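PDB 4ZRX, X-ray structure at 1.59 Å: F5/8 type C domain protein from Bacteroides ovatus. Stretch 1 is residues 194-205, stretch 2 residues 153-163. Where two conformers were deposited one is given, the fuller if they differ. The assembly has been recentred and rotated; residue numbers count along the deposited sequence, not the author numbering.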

# COMPACT_ATOMS: atom_id res chain seq x y z
N GLY A 194 27.93 10.81 -11.64
CA GLY A 194 27.62 11.59 -10.43
C GLY A 194 28.20 10.97 -9.16
O GLY A 194 29.17 10.22 -9.20
N LYS A 195 27.56 11.24 -8.02
CA LYS A 195 28.24 11.17 -6.71
C LYS A 195 28.14 9.80 -6.04
O LYS A 195 27.08 9.19 -6.07
CB LYS A 195 27.70 12.28 -5.81
CG LYS A 195 27.74 13.64 -6.50
CD LYS A 195 27.42 14.75 -5.57
CE LYS A 195 27.09 16.03 -6.33
NZ LYS A 195 25.98 16.76 -5.65
N LYS A 196 29.24 9.34 -5.43
CA LYS A 196 29.32 8.00 -4.88
C LYS A 196 29.55 8.00 -3.38
O LYS A 196 30.68 7.99 -2.90
CB LYS A 196 30.41 7.20 -5.56
CG LYS A 196 30.06 6.75 -6.95
CD LYS A 196 31.15 5.76 -7.41
CE LYS A 196 30.97 5.32 -8.84
NZ LYS A 196 32.27 4.88 -9.43
N GLN A 197 28.47 7.93 -2.62
CA GLN A 197 28.56 8.01 -1.18
C GLN A 197 28.68 6.61 -0.62
O GLN A 197 27.90 5.75 -0.98
CB GLN A 197 27.28 8.68 -0.65
CG GLN A 197 27.20 8.81 0.85
CD GLN A 197 28.29 9.67 1.47
OE1 GLN A 197 28.76 10.64 0.86
NE2 GLN A 197 28.69 9.33 2.70
N VAL A 198 29.61 6.41 0.30
CA VAL A 198 29.71 5.15 1.05
C VAL A 198 29.24 5.51 2.42
O VAL A 198 29.92 6.21 3.18
CB VAL A 198 31.16 4.58 1.05
CG1 VAL A 198 31.24 3.31 1.86
CG2 VAL A 198 31.62 4.34 -0.40
N TYR A 199 28.03 5.05 2.74
CA TYR A 199 27.41 5.40 3.99
C TYR A 199 27.97 4.61 5.17
O TYR A 199 28.16 3.40 5.07
CB TYR A 199 25.94 5.09 3.89
CG TYR A 199 25.21 5.85 2.83
CD1 TYR A 199 24.80 7.15 3.06
CD2 TYR A 199 24.91 5.27 1.60
CE1 TYR A 199 24.10 7.86 2.10
CE2 TYR A 199 24.18 5.98 0.62
CZ TYR A 199 23.77 7.29 0.91
OH TYR A 199 23.07 8.00 -0.01
N ASP A 200 28.12 5.26 6.32
CA ASP A 200 28.50 4.58 7.57
C ASP A 200 27.23 4.19 8.32
O ASP A 200 26.88 4.76 9.36
CB ASP A 200 29.40 5.47 8.43
CG ASP A 200 30.09 4.70 9.55
OD1 ASP A 200 29.68 3.58 9.90
OD2 ASP A 200 31.05 5.27 10.10
N TRP A 201 26.55 3.21 7.77
CA TRP A 201 25.29 2.72 8.32
C TRP A 201 25.41 2.25 9.74
O TRP A 201 24.52 2.45 10.57
CB TRP A 201 24.77 1.55 7.47
CG TRP A 201 24.40 1.88 6.08
CD1 TRP A 201 24.93 1.34 4.99
CD2 TRP A 201 23.38 2.80 5.62
NE1 TRP A 201 24.39 1.88 3.86
CE2 TRP A 201 23.41 2.76 4.20
CE3 TRP A 201 22.47 3.62 6.24
CZ2 TRP A 201 22.55 3.50 3.40
CZ3 TRP A 201 21.60 4.39 5.43
CH2 TRP A 201 21.68 4.34 4.05
N ASP A 202 26.56 1.67 10.09
CA ASP A 202 26.74 1.20 11.45
C ASP A 202 26.81 2.36 12.43
O ASP A 202 26.15 2.32 13.48
CB ASP A 202 27.96 0.26 11.57
CG ASP A 202 28.08 -0.32 12.96
OD1 ASP A 202 27.13 -1.00 13.46
OD2 ASP A 202 29.10 -0.05 13.58
N ALA A 203 27.50 3.44 12.06
CA ALA A 203 27.54 4.62 12.93
C ALA A 203 26.17 5.26 13.05
O ALA A 203 25.82 5.77 14.11
CB ALA A 203 28.60 5.63 12.46
N PHE A 204 25.39 5.24 11.96
CA PHE A 204 24.04 5.79 12.01
C PHE A 204 23.25 4.94 12.98
O PHE A 204 22.45 5.45 13.79
CB PHE A 204 23.32 5.77 10.66
CG PHE A 204 24.04 6.46 9.51
CD1 PHE A 204 25.14 7.30 9.71
CD2 PHE A 204 23.54 6.31 8.22
CE1 PHE A 204 25.77 7.92 8.63
CE2 PHE A 204 24.15 6.90 7.14
CZ PHE A 204 25.30 7.71 7.35
N TYR A 205 23.43 3.64 12.90
CA TYR A 205 22.71 2.74 13.82
C TYR A 205 23.09 2.93 15.27
O TYR A 205 22.24 2.90 16.17
CB TYR A 205 22.87 1.27 13.40
CG TYR A 205 21.86 0.29 14.04
CD1 TYR A 205 20.61 0.71 14.51
CD2 TYR A 205 22.17 -1.04 14.13
CE1 TYR A 205 19.69 -0.22 15.06
CE2 TYR A 205 21.31 -1.96 14.72
CZ TYR A 205 20.08 -1.55 15.17
OH TYR A 205 19.20 -2.47 15.72
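Stretch 2 (153-163) ECYGDSPRYND

Polar side chains, rather than paired backbones, hold stretch 2 against stretch 1, and two amides do most of the work. Stretch 2 makes a type II turn from C154 to D157, then enters a helix at S158; it runs in the same sense as the extended segment 195-200, with G156 beside Q197 (CA to CA 4.2 Å) and N162 near D200 (CA to CA 6.2 Å). G156 has phi 96°, which suits glycine, and a CB there would clash with K195 CB.

The carboxamide of Q197 reads the turn and the helix start together: Q197 OE1 accepts from G156 N at 2.8 Å, while Q197 NE2 donates to S158 O at 3.1 Å. One turn further along the helix, N162 uses its amide in the same way on the loop. N162 ND2 donates to V198 O (2.9 Å) and N162 OD1 accepts from D200 N (3.1 Å), just before the helix that D200 caps. An amide suits this role, offering a donor and an acceptor on one carbon. S158, short and pointing toward the loop, accepts from V198 N through S158 OG at 2.9 Å.

Y155 OH and Y199 OH share a hydrogen bond of 2.6 Å, and a water joins Y155 OH to K195 O and Q197 N. Y161 CE2 lies at the edge of the Y199 ring, 4.1 Å from Y199 CE1.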

# COMPACT_ATOMS: atom_id res chain seq x y z
N GLU A 153 26.72 19.96 -0.40
CA GLU A 153 27.94 19.98 -1.17
C GLU A 153 28.82 18.79 -0.82
O GLU A 153 29.52 18.29 -1.68
CB GLU A 153 28.69 21.28 -0.88
CG GLU A 153 30.00 21.47 -1.62
CD GLU A 153 30.67 22.80 -1.26
OE1 GLU A 153 30.15 23.52 -0.35
OE2 GLU A 153 31.72 23.13 -1.88
N CYS A 154 28.77 18.35 0.44
CA CYS A 154 29.68 17.30 0.89
C CYS A 154 29.18 15.91 0.55
O CYS A 154 29.89 14.94 0.82
CB CYS A 154 29.99 17.43 2.39
SG CYS A 154 28.54 17.07 3.46
N TYR A 155 27.96 15.78 -0.04
CA TYR A 155 27.46 14.46 -0.46
C TYR A 155 28.41 13.84 -1.48
O TYR A 155 28.73 14.45 -2.49
CB TYR A 155 26.06 14.51 -1.09
CG TYR A 155 25.50 13.13 -1.36
CD1 TYR A 155 24.96 12.35 -0.32
CD2 TYR A 155 25.52 12.58 -2.63
CE1 TYR A 155 24.44 11.10 -0.56
CE2 TYR A 155 25.04 11.34 -2.87
CZ TYR A 155 24.50 10.57 -1.83
OH TYR A 155 24.02 9.30 -2.09
N GLY A 156 28.88 12.63 -1.17
CA GLY A 156 29.79 11.91 -2.04
C GLY A 156 31.26 12.10 -1.65
O GLY A 156 32.10 11.43 -2.18
N ASP A 157 31.55 13.03 -0.73
CA ASP A 157 32.84 13.07 0.01
C ASP A 157 32.53 12.26 1.26
O ASP A 157 32.16 12.82 2.29
CB ASP A 157 33.21 14.56 0.33
CG ASP A 157 34.46 14.73 1.22
OD1 ASP A 157 35.00 13.71 1.70
OD2 ASP A 157 34.88 15.91 1.45
N SER A 158 32.69 10.95 1.18
CA SER A 158 31.99 10.05 2.11
C SER A 158 32.09 10.37 3.61
O SER A 158 31.07 10.44 4.29
CB SER A 158 32.28 8.58 1.83
OG SER A 158 31.86 8.22 0.52
N PRO A 159 33.33 10.57 4.16
CA PRO A 159 33.38 10.80 5.62
C PRO A 159 32.77 12.10 6.05
O PRO A 159 32.22 12.19 7.14
CB PRO A 159 34.91 10.80 5.94
CG PRO A 159 35.53 10.07 4.80
CD PRO A 159 34.69 10.42 3.59
N ARG A 160 32.87 13.11 5.20
CA ARG A 160 32.35 14.42 5.52
C ARG A 160 30.81 14.34 5.52
O ARG A 160 30.13 14.86 6.42
CB ARG A 160 32.81 15.40 4.48
CG ARG A 160 32.61 16.82 4.90
CD ARG A 160 33.53 17.76 4.15
NE ARG A 160 33.29 19.14 4.58
CZ ARG A 160 33.85 20.22 4.04
NH1 ARG A 160 34.69 20.12 3.02
NH2 ARG A 160 33.57 21.42 4.54
N TYR A 161 30.28 13.69 4.52
CA TYR A 161 28.80 13.52 4.49
C TYR A 161 28.30 12.61 5.61
O TYR A 161 27.24 12.86 6.16
CB TYR A 161 28.27 13.03 3.16
CG TYR A 161 26.73 12.99 3.17
CD1 TYR A 161 25.98 14.13 3.00
CD2 TYR A 161 26.07 11.80 3.38
CE1 TYR A 161 24.60 14.09 3.02
CE2 TYR A 161 24.68 11.75 3.40
CZ TYR A 161 23.95 12.88 3.21
OH TYR A 161 22.57 12.82 3.25
N ASN A 162 29.06 11.58 5.94
CA ASN A 162 28.66 10.73 7.05
C ASN A 162 28.58 11.51 8.33
O ASN A 162 27.62 11.39 9.07
CB ASN A 162 29.58 9.52 7.15
CG ASN A 162 29.29 8.48 6.08
OD1 ASN A 162 28.13 8.26 5.70
ND2 ASN A 162 30.31 7.78 5.64
N ASP A 163 29.57 12.38 8.60
CA ASP A 163 29.53 13.23 9.80
C ASP A 163 28.33 14.16 9.77
O ASP A 163 27.66 14.37 10.79
CB ASP A 163 30.82 14.09 9.92
CG ASP A 163 30.81 15.04 11.14
OD1 ASP A 163 31.15 14.58 12.26
OD2 ASP A 163 30.54 16.26 10.98
O HOH W 1 25.91 7.95 -4.06